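Local coordinates for protein kojibiose phosphorylase (Gut metagenome, PDB 6W0P) that is a carbohydrate-active enzyme of glycosyl hydrolase family 65, with an N-terminal beta domain, a helical central catalytic domain and a small C-terminal domain, at residues 201-205 and 206-210; 260-263 and 264-267; 273-276 and 277-281; 367-370 and 371-375; 376-379 and 380-383. All coordinates share one frame; numbering follows the deposited sequence.

Contact 1 of 5, residues 201-205 and 206-210; sequences TVKTL and TTNQT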
loop_
_atom_site.group_PDB
_atom_site.type_symbol
_atom_site.label_atom_id
_atom_site.label_comp_id
_atom_site.label_asym_id
_atom_site.label_seq_id
_atom_site.Cartn_x
_atom_site.Cartn_y
_atom_site.Cartn_z
ATOM N N THR A 201 3.331 -30.954 -26.454
ATOM C CA THR A 201 2.596 -29.695 -26.681
ATOM C C THR A 201 1.888 -29.360 -25.374
ATOM O O THR A 201 1.198 -30.259 -24.824
ATOM C CB THR A 201 1.590 -29.800 -27.829
ATOM O OG1 THR A 201 2.322 -30.055 -29.028
ATOM C CG2 THR A 201 0.767 -28.539 -27.985
ATOM N N VAL A 202 2.074 -28.135 -24.888
ATOM C CA VAL A 202 1.510 -27.685 -23.590
ATOM C C VAL A 202 0.802 -26.357 -23.827
ATOM O O VAL A 202 1.035 -25.728 -24.880
ATOM C CB VAL A 202 2.595 -27.575 -22.504
ATOM C CG1 VAL A 202 3.028 -28.940 -22.014
ATOM C CG2 VAL A 202 3.801 -26.774 -22.974
ATOM N N LYS A 203 -0.032 -25.967 -22.875
ATOM C CA LYS A 203 -0.790 -24.707 -22.917
ATOM C C LYS A 203 -0.714 -24.060 -21.536
ATOM O O LYS A 203 -0.686 -24.806 -20.538
ATOM C CB LYS A 203 -2.231 -24.987 -23.345
ATOM C CG LYS A 203 -3.062 -23.746 -23.627
ATOM C CD LYS A 203 -4.438 -24.086 -24.170
ATOM C CE LYS A 203 -5.323 -22.868 -24.341
ATOM N NZ LYS A 203 -6.445 -23.135 -25.278
ATOM N N THR A 204 -0.668 -22.726 -21.506
ATOM C CA THR A 204 -0.628 -21.913 -20.265
ATOM C C THR A 204 -2.000 -21.983 -19.600
ATOM O O THR A 204 -2.980 -22.200 -20.331
ATOM C CB THR A 204 -0.242 -20.467 -20.565
ATOM O OG1 THR A 204 -1.193 -19.938 -21.490
ATOM C CG2 THR A 204 1.156 -20.356 -21.139
ATOM N N LEU A 205 -2.039 -21.748 -18.286
ATOM C CA LEU A 205 -3.241 -21.871 -17.424
ATOM C C LEU A 205 -4.373 -21.014 -17.995
ATOM O O LEU A 205 -5.488 -21.527 -18.094
ATOM C CB LEU A 205 -2.909 -21.397 -16.004
ATOM C CG LEU A 205 -1.735 -22.080 -15.293
ATOM C CD1 LEU A 205 -1.696 -21.696 -13.818
ATOM C CD2 LEU A 205 -1.810 -23.595 -15.426
ATOM N N THR A 206 -4.069 -19.760 -18.359
ATOM C CA THR A 206 -5.062 -18.672 -18.576
ATOM C C THR A 206 -4.819 -17.920 -19.887
ATOM O O THR A 206 -5.821 -17.576 -20.546
ATOM C CB THR A 206 -5.057 -17.739 -17.358
ATOM O OG1 THR A 206 -6.069 -18.304 -16.518
ATOM C CG2 THR A 206 -5.348 -16.282 -17.647
ATOM N N THR A 207 -3.555 -17.664 -20.253
ATOM C CA THR A 207 -3.189 -16.621 -21.247
ATOM C C THR A 207 -3.403 -17.123 -22.674
ATOM O O THR A 207 -3.129 -16.357 -23.605
ATOM C CB THR A 207 -1.759 -16.148 -20.991
ATOM O OG1 THR A 207 -0.865 -17.250 -21.149
ATOM C CG2 THR A 207 -1.629 -15.555 -19.608
ATOM N N ASN A 208 -3.852 -18.370 -22.834
ATOM C CA ASN A 208 -4.214 -18.976 -24.145
ATOM C C ASN A 208 -2.942 -19.115 -24.990
ATOM O O ASN A 208 -3.004 -18.910 -26.216
ATOM C CB ASN A 208 -5.313 -18.179 -24.863
ATOM C CG ASN A 208 -6.431 -19.074 -25.355
ATOM O OD1 ASN A 208 -7.172 -19.629 -24.537
ATOM N ND2 ASN A 208 -6.561 -19.218 -26.670
ATOM N N GLN A 209 -1.822 -19.445 -24.356
ATOM C CA GLN A 209 -0.523 -19.600 -25.053
ATOM C C GLN A 209 -0.138 -21.075 -25.061
ATOM O O GLN A 209 -0.340 -21.758 -24.030
ATOM C CB GLN A 209 0.549 -18.741 -24.400
ATOM C CG GLN A 209 0.229 -17.260 -24.487
ATOM C CD GLN A 209 1.354 -16.457 -23.885
ATOM O OE1 GLN A 209 1.889 -16.817 -22.830
ATOM N NE2 GLN A 209 1.726 -15.380 -24.571
ATOM N N THR A 210 0.410 -21.512 -26.186
ATOM C CA THR A 210 0.816 -22.910 -26.443
ATOM C C THR A 210 2.279 -22.952 -26.886
ATOM O O THR A 210 2.777 -21.948 -27.453
ATOM C CB THR A 210 -0.085 -23.566 -27.499
ATOM O OG1 THR A 210 0.205 -22.966 -28.766
ATOM C CG2 THR A 210 -1.555 -23.445 -27.155
HETATM O O HOH W 1 -4.778 -20.769 -21.288
#
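Thr204 and Gln209 close the hairpin between strands 197-204 and 210-217. The Thr204 N-H meets Gln209 O at 2.7 Å, nearly in line with the carbonyl bond and with 164° at the hydrogen. The return bond uses a side chain: Gln209 N donates to Thr204 OG1 at 3.0 Å. That same hydroxyl gives its proton to Thr207 OG1, 2.7 Å from Thr204 OG1. A chi1 of 58° sets Thr204 OG1 between its own backbone N and carbonyl carbon, where both loop partners can meet it, and lays the CG2 methyl against Gln209 CB at 3.7 Å. Next to this, Lys203 and Thr210 form an antiparallel non-hydrogen-bonded pair, with Lys203 CG 3.8 Å from Thr210 CG2. The extended lysine then runs beside Asn208, pointing the same way. A water accepts from Asn208 N and donates to Thr204 O. Further out, Glu65 OE1 accepts from both Thr206 N and Thr207 N, Thr207 OG1 bonds Tyr64 O, and the Gln209 amide is held by Tyr64 N, Gly62 O and Lys257 O. The loop is thus gripped from within by one threonine hydroxyl, and from outside by strand 64-66 and the chain around Gly62 and Lys257. One bond accepted and one donated by Thr204 OG1 would favour this chi1, and Thr204 N, Gln209 N, Thr204 O and Asn208 N each have a partner.

Contact 2 of 5, residues 260-263 and 264-267; sequences NQKL and SQQR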
loop_
_atom_site.group_PDB
_atom_site.type_symbol
_atom_site.label_atom_id
_atom_site.label_comp_id
_atom_site.label_asym_id
_atom_site.label_seq_id
_atom_site.Cartn_x
_atom_site.Cartn_y
_atom_site.Cartn_z
ATOM N N ASN A 260 -4.146 -18.496 -31.698
ATOM C CA ASN A 260 -4.980 -18.777 -32.900
ATOM C C ASN A 260 -4.304 -19.823 -33.794
ATOM O O ASN A 260 -4.888 -20.145 -34.849
ATOM C CB ASN A 260 -5.237 -17.514 -33.722
ATOM C CG ASN A 260 -5.950 -16.442 -32.930
ATOM O OD1 ASN A 260 -5.430 -15.339 -32.778
ATOM N ND2 ASN A 260 -7.124 -16.766 -32.405
ATOM N N GLN A 261 -3.122 -20.328 -33.422
ATOM C CA GLN A 261 -2.431 -21.391 -34.199
ATOM C C GLN A 261 -3.103 -22.747 -33.912
ATOM O O GLN A 261 -3.278 -23.097 -32.742
ATOM C CB GLN A 261 -0.925 -21.415 -33.911
ATOM C CG GLN A 261 -0.182 -22.387 -34.817
ATOM C CD GLN A 261 1.318 -22.293 -34.713
ATOM O OE1 GLN A 261 1.893 -22.320 -33.619
ATOM N NE2 GLN A 261 1.960 -22.219 -35.869
ATOM N N LYS A 262 -3.479 -23.474 -34.960
ATOM C CA LYS A 262 -3.929 -24.887 -34.873
ATOM C C LYS A 262 -2.735 -25.745 -34.416
ATOM O O LYS A 262 -1.658 -25.635 -35.029
ATOM C CB LYS A 262 -4.485 -25.334 -36.232
ATOM C CG LYS A 262 -4.647 -26.837 -36.402
ATOM C CD LYS A 262 -5.598 -27.461 -35.389
ATOM C CE LYS A 262 -5.376 -28.944 -35.170
ATOM N NZ LYS A 262 -5.505 -29.327 -33.741
ATOM N N LEU A 263 -2.915 -26.588 -33.400
ATOM C CA LEU A 263 -1.807 -27.345 -32.753
ATOM C C LEU A 263 -1.222 -28.434 -33.673
ATOM O O LEU A 263 -0.031 -28.776 -33.483
ATOM C CB LEU A 263 -2.313 -27.911 -31.423
ATOM C CG LEU A 263 -2.620 -26.867 -30.348
ATOM C CD1 LEU A 263 -3.062 -27.527 -29.046
ATOM C CD2 LEU A 263 -1.420 -25.972 -30.096
ATOM N N SER A 264 -1.981 -28.937 -34.655
ATOM C CA SER A 264 -1.485 -29.924 -35.656
ATOM C C SER A 264 -0.414 -29.270 -36.544
ATOM O O SER A 264 0.580 -29.953 -36.857
ATOM C CB SER A 264 -2.608 -30.567 -36.478
ATOM O OG SER A 264 -3.033 -29.740 -37.560
ATOM N N GLN A 265 -0.602 -27.999 -36.913
ATOM C CA GLN A 265 0.345 -27.197 -37.740
ATOM C C GLN A 265 1.586 -26.811 -36.920
ATOM O O GLN A 265 2.687 -26.755 -37.519
ATOM C CB GLN A 265 -0.330 -25.929 -38.267
ATOM C CG GLN A 265 -1.501 -26.180 -39.218
ATOM C CD GLN A 265 -2.151 -24.877 -39.620
ATOM O OE1 GLN A 265 -1.659 -23.795 -39.290
ATOM N NE2 GLN A 265 -3.257 -24.973 -40.338
ATOM N N GLN A 266 1.408 -26.524 -35.625
ATOM C CA GLN A 266 2.480 -26.163 -34.651
ATOM C C GLN A 266 3.452 -27.334 -34.578
ATOM O O GLN A 266 4.674 -27.122 -34.764
ATOM C CB GLN A 266 1.902 -25.869 -33.262
ATOM C CG GLN A 266 2.899 -25.270 -32.281
ATOM C CD GLN A 266 2.269 -24.801 -30.988
ATOM O OE1 GLN A 266 2.399 -25.443 -29.950
ATOM N NE2 GLN A 266 1.589 -23.664 -31.038
ATOM N N ARG A 267 2.890 -28.525 -34.374
ATOM C CA ARG A 267 3.637 -29.801 -34.298
ATOM C C ARG A 267 4.363 -30.048 -35.623
ATOM O O ARG A 267 5.555 -30.369 -35.579
ATOM C CB ARG A 267 2.685 -30.938 -33.932
ATOM C CG ARG A 267 3.399 -32.166 -33.389
ATOM C CD ARG A 267 2.660 -33.458 -33.682
ATOM N NE ARG A 267 1.831 -33.913 -32.578
ATOM C CZ ARG A 267 1.124 -35.038 -32.593
ATOM N NH1 ARG A 267 1.129 -35.814 -33.667
ATOM N NH2 ARG A 267 0.413 -35.377 -31.532
#
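Gln261 and Gln266 join side chains across the first turn of helix 263-277, at its N terminus, where Lys262 is the N-cap residue. Gln266 NE2 donates to Gln261 OE1 at 2.9 Å, a fairly straight bond with 163° at the hydrogen. The oxygen lies almost in the amide plane of Gln266, while the donor is tilted somewhat from the carbonyl plane of Gln261; the two amide planes stand 62° apart. The rest of the Gln266 amide is spoken for by the adjacent sheet: NE2 has a second acceptor in Thr210 OG1, and OE1 receives a bond from Thr212 OG1. All the polar atoms of this buried side chain are therefore engaged, and Gln266 pins the start of the helix to strand 210-217. Before the turn, Gln261 N is held by Asp256 OD2. In the backbone, Lys262 O accepts from Gln266 N at 3.2 Å, in the carbonyl plane, and more weakly from Gln265 N. Leu263 O takes the N-H of Arg267 at 3.1 Å; the Arg267 side chain leads off to a cation-pi contact with Phe192. The Lys262 chain turns back at chi2 (60°), which brings CE to 3.4 Å from Ser264 OG along the exposed side. On the side toward the sheet Leu263 runs alongside Gln266, and Leu263 CD2 rests 3.9 Å from Gln266 NE2.

Contact 3 of 5, residues 273-276 and 277-281; sequences KLKE and ASKFS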
loop_
_atom_site.group_PDB
_atom_site.type_symbol
_atom_site.label_atom_id
_atom_site.label_comp_id
_atom_site.label_asym_id
_atom_site.label_seq_id
_atom_site.Cartn_x
_atom_site.Cartn_y
_atom_site.Cartn_z
ATOM N N LYS A 273 11.358 -28.301 -38.888
ATOM C CA LYS A 273 12.585 -27.540 -38.521
ATOM C C LYS A 273 13.549 -28.441 -37.735
ATOM O O LYS A 273 14.748 -28.420 -38.034
ATOM C CB LYS A 273 12.201 -26.265 -37.761
ATOM C CG LYS A 273 11.843 -25.079 -38.651
ATOM C CD LYS A 273 10.875 -24.129 -37.986
ATOM C CE LYS A 273 10.327 -23.066 -38.912
ATOM N NZ LYS A 273 11.014 -21.783 -38.690
ATOM N N LEU A 274 13.056 -29.228 -36.773
ATOM C CA LEU A 274 13.907 -30.196 -36.031
ATOM C C LEU A 274 14.689 -31.054 -37.033
ATOM O O LEU A 274 15.928 -31.164 -36.888
ATOM C CB LEU A 274 13.028 -31.080 -35.143
ATOM C CG LEU A 274 13.802 -32.085 -34.288
ATOM C CD1 LEU A 274 14.743 -31.374 -33.319
ATOM C CD2 LEU A 274 12.855 -33.015 -33.549
ATOM N N LYS A 275 13.980 -31.594 -38.030
ATOM C CA LYS A 275 14.521 -32.459 -39.115
ATOM C C LYS A 275 15.609 -31.699 -39.885
ATOM O O LYS A 275 16.744 -32.220 -39.969
ATOM C CB LYS A 275 13.370 -32.949 -40.013
ATOM C CG LYS A 275 13.768 -33.751 -41.242
ATOM C CD LYS A 275 14.680 -34.928 -40.931
ATOM C CE LYS A 275 14.940 -35.815 -42.134
ATOM N NZ LYS A 275 16.160 -36.634 -41.938
ATOM N N GLU A 276 15.300 -30.505 -40.402
ATOM C CA GLU A 276 16.285 -29.658 -41.140
ATOM C C GLU A 276 17.525 -29.470 -40.254
ATOM O O GLU A 276 18.640 -29.691 -40.758
ATOM C CB GLU A 276 15.676 -28.316 -41.565
ATOM C CG GLU A 276 15.086 -28.325 -42.978
ATOM C CD GLU A 276 13.732 -27.637 -43.179
ATOM O OE1 GLU A 276 13.053 -27.971 -44.186
ATOM O OE2 GLU A 276 13.341 -26.771 -42.338
ATOM N N ALA A 277 17.336 -29.149 -38.971
ATOM C CA ALA A 277 18.431 -28.804 -38.029
ATOM C C ALA A 277 19.323 -30.025 -37.790
ATOM O O ALA A 277 20.555 -29.841 -37.643
ATOM C CB ALA A 277 17.878 -28.266 -36.731
ATOM N N SER A 278 18.724 -31.219 -37.800
ATOM C CA SER A 278 19.414 -32.494 -37.492
ATOM C C SER A 278 20.424 -32.841 -38.590
ATOM O O SER A 278 21.225 -33.746 -38.370
ATOM C CB SER A 278 18.431 -33.624 -37.242
ATOM O OG SER A 278 17.719 -33.968 -38.415
ATOM N N LYS A 279 20.404 -32.150 -39.726
ATOM C CA LYS A 279 21.363 -32.420 -40.834
ATOM C C LYS A 279 22.760 -31.873 -40.491
ATOM O O LYS A 279 23.720 -32.302 -41.146
ATOM C CB LYS A 279 20.892 -31.806 -42.152
ATOM C CG LYS A 279 19.462 -32.130 -42.554
ATOM C CD LYS A 279 19.209 -33.572 -42.872
ATOM C CE LYS A 279 18.016 -33.735 -43.789
ATOM N NZ LYS A 279 18.264 -33.122 -45.121
ATOM N N PHE A 280 22.875 -30.970 -39.509
ATOM C CA PHE A 280 24.134 -30.248 -39.182
ATOM C C PHE A 280 24.724 -30.830 -37.901
ATOM O O PHE A 280 23.965 -31.059 -36.928
ATOM C CB PHE A 280 23.874 -28.745 -39.079
ATOM C CG PHE A 280 23.262 -28.178 -40.332
ATOM C CD1 PHE A 280 24.035 -27.992 -41.467
ATOM C CD2 PHE A 280 21.896 -27.925 -40.404
ATOM C CE1 PHE A 280 23.465 -27.513 -42.637
ATOM C CE2 PHE A 280 21.324 -27.449 -41.574
ATOM C CZ PHE A 280 22.111 -27.245 -42.690
ATOM N N SER A 281 26.028 -31.102 -37.918
ATOM C CA SER A 281 26.809 -31.471 -36.708
ATOM C C SER A 281 26.797 -30.302 -35.709
ATOM O O SER A 281 26.708 -29.122 -36.144
ATOM C CB SER A 281 28.217 -31.832 -37.064
ATOM O OG SER A 281 28.933 -30.664 -37.402
#
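Lys275 and Ser278 meet where helix 263-277 runs out, through the serine hydroxyl: Ser278 OG donates to Lys275 O in a short bond of 2.5 Å. A chi1 of 67° holds OG between the backbone N and carbonyl carbon of Ser278, turned back toward the preceding turn. Among backbone bonds, Ala277 N to Lys273 O (2.8 Å) and Ser278 N to Leu274 O (2.9 Å) are helical; Ser278 N also reaches Lys275 O, weakly. The pattern then tightens. Lys279 N bonds Glu276 O at 3.2 Å, arriving from above the carbonyl plane, and a type I turn from Ala277 to Phe280 is closed by Phe280 N on Ala277 O. Beyond it, Ser281 caps helix 282-300 at Asp284 N. Packing is close at Glu276 O: Lys279 CG lies 3.1 Å away, and Phe280 CE2 approaches the same oxygen obliquely at 3.6 Å. Leu274 lies on strands 210-217 and 245-256, and Ala277 on strand 152-161. As for charge, Lys275 and Lys279 cross obliquely with their NZ atoms 5.2 Å apart, a mildly unfavourable pairing that solvent probably screens. Where i+4 partners cease, the last carbonyls thus still find donors: Lys275 O the serine hydroxyl, Glu276 O the Lys279 N-H.

Contact 4 of 5, residues 367-370 and 371-375; sequences AAKD and LIMFR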
loop_
_atom_site.group_PDB
_atom_site.type_symbol
_atom_site.label_atom_id
_atom_site.label_comp_id
_atom_site.label_asym_id
_atom_site.label_seq_id
_atom_site.Cartn_x
_atom_site.Cartn_y
_atom_site.Cartn_z
ATOM N N ALA A 367 16.473 -3.995 -34.724
ATOM C CA ALA A 367 16.356 -4.157 -33.262
ATOM C C ALA A 367 15.804 -2.864 -32.644
ATOM O O ALA A 367 14.812 -2.964 -31.893
ATOM C CB ALA A 367 17.681 -4.563 -32.672
ATOM N N ALA A 368 16.378 -1.700 -32.961
ATOM C CA ALA A 368 15.899 -0.386 -32.455
ATOM C C ALA A 368 14.412 -0.214 -32.795
ATOM O O ALA A 368 13.622 0.102 -31.904
ATOM C CB ALA A 368 16.714 0.746 -33.027
ATOM N N LYS A 369 14.040 -0.417 -34.055
ATOM C CA LYS A 369 12.635 -0.243 -34.522
ATOM C C LYS A 369 11.713 -1.253 -33.817
ATOM O O LYS A 369 10.599 -0.860 -33.443
ATOM C CB LYS A 369 12.569 -0.355 -36.050
ATOM C CG LYS A 369 11.173 -0.485 -36.645
ATOM C CD LYS A 369 10.989 0.186 -38.010
ATOM C CE LYS A 369 11.010 -0.777 -39.186
ATOM N NZ LYS A 369 11.216 -0.058 -40.473
ATOM N N ASP A 370 12.167 -2.496 -33.609
ATOM C CA ASP A 370 11.360 -3.579 -32.982
ATOM C C ASP A 370 11.079 -3.243 -31.518
ATOM O O ASP A 370 9.924 -3.468 -31.079
ATOM C CB ASP A 370 11.987 -4.957 -33.186
ATOM C CG ASP A 370 11.585 -5.596 -34.510
ATOM O OD1 ASP A 370 10.845 -4.939 -35.248
ATOM O OD2 ASP A 370 12.023 -6.742 -34.807
ATOM N N LEU A 371 12.059 -2.690 -30.798
ATOM C CA LEU A 371 11.850 -2.206 -29.410
ATOM C C LEU A 371 10.675 -1.220 -29.370
ATOM O O LEU A 371 9.832 -1.370 -28.467
ATOM C CB LEU A 371 13.133 -1.576 -28.866
ATOM C CG LEU A 371 14.161 -2.587 -28.399
ATOM C CD1 LEU A 371 15.450 -1.906 -27.979
ATOM C CD2 LEU A 371 13.609 -3.411 -27.256
ATOM N N ILE A 372 10.579 -0.277 -30.318
ATOM C CA ILE A 372 9.435 0.684 -30.372
ATOM C C ILE A 372 8.154 -0.036 -30.836
ATOM O O ILE A 372 7.086 0.289 -30.301
ATOM C CB ILE A 372 9.799 1.896 -31.223
ATOM C CG1 ILE A 372 10.979 2.643 -30.606
ATOM C CG2 ILE A 372 8.610 2.810 -31.415
ATOM C CD1 ILE A 372 11.900 3.281 -31.633
ATOM N N MET A 373 8.245 -1.018 -31.737
ATOM C CA MET A 373 7.050 -1.734 -32.280
ATOM C C MET A 373 6.421 -2.547 -31.150
ATOM O O MET A 373 5.161 -2.686 -31.103
ATOM C CB MET A 373 7.407 -2.675 -33.436
ATOM C CG MET A 373 7.722 -1.971 -34.749
ATOM S SD MET A 373 6.540 -0.733 -35.255
ATOM C CE MET A 373 5.049 -1.716 -35.356
ATOM N N PHE A 374 7.247 -3.035 -30.229
ATOM C CA PHE A 374 6.702 -3.710 -29.033
ATOM C C PHE A 374 5.664 -2.779 -28.407
ATOM O O PHE A 374 4.610 -3.289 -27.987
ATOM C CB PHE A 374 7.772 -4.101 -28.014
ATOM C CG PHE A 374 7.177 -4.308 -26.647
ATOM C CD1 PHE A 374 6.365 -5.399 -26.382
ATOM C CD2 PHE A 374 7.366 -3.372 -25.649
ATOM C CE1 PHE A 374 5.805 -5.583 -25.128
ATOM C CE2 PHE A 374 6.793 -3.545 -24.401
ATOM C CZ PHE A 374 6.013 -4.652 -24.142
ATOM N N ARG A 375 5.974 -1.480 -28.314
ATOM C CA ARG A 375 5.093 -0.461 -27.678
ATOM C C ARG A 375 3.904 -0.153 -28.594
ATOM O O ARG A 375 2.807 0.044 -28.082
ATOM C CB ARG A 375 5.875 0.811 -27.340
ATOM C CG ARG A 375 6.999 0.582 -26.340
ATOM C CD ARG A 375 6.537 0.059 -24.982
ATOM N NE ARG A 375 7.586 0.214 -23.970
ATOM C CZ ARG A 375 7.463 -0.034 -22.673
ATOM N NH1 ARG A 375 6.323 -0.468 -22.171
ATOM N NH2 ARG A 375 8.496 0.153 -21.869
#
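Ala367 O to Leu371 N (3.0 Å), Lys369 O to Met373 N (2.9 Å) and Asp370 O to Phe374 N (2.8 Å) are regular alpha-helical bonds, with a weaker one from Ile372 N to Ala368 O between them. They belong to helix 365-376 of the central catalytic domain, which falls in the six-hairpin clan, the (alpha/alpha)6-barrel class of glycosidases. Leu371, with CG anti to its carbonyl carbon (chi1 -79°), leans back over the previous turn: its CB lies 3.5 Å from Ala368 O and its CG 3.6 Å from Ala367 O. Ile372 reaches back to the same Ala368 O, its CD1 lying 3.6 Å away. Asp370 O, besides accepting from Phe374 N, has Met373 CB 3.5 Å from it. Outward, Leu371 packs on Leu357 and Tyr360 of helix 351-361, Ile372 on Ala426 and Tyr430 of helix 418-434 and on Phe439 and Met447 of helix 437-458, and the Met373 side chain touches Tyr443. Loop residues add to this, Tyr325 and Pro330 against Asp370 and Arg401 against Phe374. Two charged side chains are tied down by partners outside the segments: Lys369 NZ has a salt bridge to Asp436, and Arg375 NH2, part of a buried guanidinium, one to Glu353. Met373, bent at chi2 and chi3, keeps only its base on the helix while the rest turns off: Met373 CG stays 3.3 Å from Lys369 O.

Contact 5 of 5, residues 376-379 and 380-383; sequences YNTL and EEAK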
loop_
_atom_site.group_PDB
_atom_site.type_symbol
_atom_site.label_atom_id
_atom_site.label_comp_id
_atom_site.label_asym_id
_atom_site.label_seq_id
_atom_site.Cartn_x
_atom_site.Cartn_y
_atom_site.Cartn_z
ATOM N N TYR A 376 4.113 -0.068 -29.902
ATOM C CA TYR A 376 2.998 0.138 -30.855
ATOM C C TYR A 376 2.014 -1.016 -30.667
ATOM O O TYR A 376 0.804 -0.777 -30.609
ATOM C CB TYR A 376 3.448 0.244 -32.315
ATOM C CG TYR A 376 2.259 0.485 -33.203
ATOM C CD1 TYR A 376 1.695 1.746 -33.314
ATOM C CD2 TYR A 376 1.593 -0.581 -33.788
ATOM C CE1 TYR A 376 0.538 1.952 -34.050
ATOM C CE2 TYR A 376 0.437 -0.394 -34.528
ATOM C CZ TYR A 376 -0.097 0.874 -34.656
ATOM O OH TYR A 376 -1.235 1.030 -35.393
ATOM N N ASN A 377 2.524 -2.235 -30.510
ATOM C CA ASN A 377 1.681 -3.455 -30.503
ATOM C C ASN A 377 1.042 -3.645 -29.124
ATOM O O ASN A 377 0.275 -4.610 -28.993
ATOM C CB ASN A 377 2.462 -4.679 -30.987
ATOM C CG ASN A 377 2.779 -4.625 -32.466
ATOM O OD1 ASN A 377 1.925 -4.256 -33.272
ATOM N ND2 ASN A 377 3.993 -4.995 -32.838
ATOM N N THR A 378 1.358 -2.792 -28.140
ATOM C CA THR A 378 0.735 -2.796 -26.786
ATOM C C THR A 378 0.049 -1.445 -26.549
ATOM O O THR A 378 -0.216 -1.126 -25.376
ATOM C CB THR A 378 1.750 -3.111 -25.672
ATOM O OG1 THR A 378 2.961 -2.380 -25.900
ATOM C CG2 THR A 378 2.043 -4.591 -25.591
ATOM N N LEU A 379 -0.259 -0.707 -27.620
ATOM C CA LEU A 379 -1.048 0.553 -27.555
ATOM C C LEU A 379 -2.409 0.312 -26.886
ATOM O O LEU A 379 -2.818 1.159 -26.093
ATOM C CB LEU A 379 -1.247 1.140 -28.960
ATOM C CG LEU A 379 -0.492 2.434 -29.254
ATOM C CD1 LEU A 379 -0.900 3.007 -30.615
ATOM C CD2 LEU A 379 -0.713 3.474 -28.163
ATOM N N GLU A 380 -3.117 -0.770 -27.213
ATOM C CA GLU A 380 -4.506 -0.972 -26.711
ATOM C C GLU A 380 -4.459 -1.128 -25.181
ATOM O O GLU A 380 -5.284 -0.489 -24.472
ATOM C CB GLU A 380 -5.181 -2.139 -27.435
ATOM C CG GLU A 380 -5.562 -1.777 -28.859
ATOM C CD GLU A 380 -6.675 -0.736 -28.985
ATOM O OE1 GLU A 380 -7.618 -0.762 -28.156
ATOM O OE2 GLU A 380 -6.590 0.122 -29.892
ATOM N N GLU A 381 -3.495 -1.898 -24.681
ATOM C CA GLU A 381 -3.259 -2.085 -23.219
ATOM C C GLU A 381 -2.965 -0.738 -22.549
ATOM O O GLU A 381 -3.460 -0.519 -21.425
ATOM C CB GLU A 381 -2.112 -3.061 -22.985
ATOM C CG GLU A 381 -2.483 -4.491 -23.331
ATOM C CD GLU A 381 -2.488 -4.852 -24.804
ATOM O OE1 GLU A 381 -1.987 -4.060 -25.649
ATOM O OE2 GLU A 381 -3.002 -5.935 -25.100
ATOM N N ALA A 382 -2.209 0.131 -23.223
ATOM C CA ALA A 382 -1.815 1.457 -22.704
ATOM C C ALA A 382 -3.055 2.361 -22.638
ATOM O O ALA A 382 -3.133 3.234 -21.730
ATOM C CB ALA A 382 -0.711 2.051 -23.544
ATOM N N LYS A 383 -4.000 2.179 -23.558
ATOM C CA LYS A 383 -5.254 2.984 -23.583
ATOM C C LYS A 383 -6.176 2.529 -22.449
ATOM O O LYS A 383 -6.809 3.401 -21.826
ATOM C CB LYS A 383 -5.943 2.895 -24.943
ATOM C CG LYS A 383 -5.310 3.760 -26.020
ATOM C CD LYS A 383 -5.461 3.184 -27.400
ATOM C CE LYS A 383 -6.598 3.785 -28.190
ATOM N NZ LYS A 383 -6.666 3.149 -29.529
#
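Thr378 O and Ala382 N make the first backbone bond of helix 379-388 at 3.2 Å, just after the tight turn that links it to helix 365-376 in the helical catalytic domain. Lys383 N follows, bonding Leu379 O at 3.0 Å. The turn itself is type I, from Tyr376 to Leu379, and closes with Leu379 N on Tyr376 O at 3.2 Å. Thr378 occupies the N-cap position, yet its hydroxyl looks back instead of forward: OG1 hydrogen-bonds to the carbonyls of Phe374 and Arg375 at the end of the previous helix, its one proton shared between them. Among the charged groups, Glu381 comes across Thr378 at about a right angle. Its chain bends at chi2 (78°) and brings OE1 to 3.2 Å from Thr378 CA, over the first turn; two glutamates near a helix N terminus would probably be favourably placed relative to the helix dipole. Along the solvent side, Lys383 NZ meets Glu380 OE2 at 3.0 Å in a salt bridge that comes from above the carboxylate plane. For packing, Leu379 lies on Ala394 and Phe396 and reaches Glu446 and Glu450 of helix 437-458, while Ala382 touches Ala394. The Ala382 CB methyl tucks under the opening turn, 3.4 Å from Leu379 O.

From the N terminus, contact 1 comes first, closing the hairpin between strands 197-204 and 210-217 of the beta domain. Contact 2 follows after strand 245-256 and opens helix 263-277; the two meet directly where Leu263 packs on Thr201 and Thr210. Contact 3 marks the far end of the same helix, its centre about 21 Å from that of contact 2, and turns the chain toward helix 282-300. Contacts 4 and 5 lie in the catalytic domain: 367-375 within one helix, 376-383 in the turn and the first turn of the next helix. All five run in series, none nesting or crossing; contacts 4 and 5 adjoin, and do not touch contacts 1 to 3, the nearest atoms being about 11 Å apart.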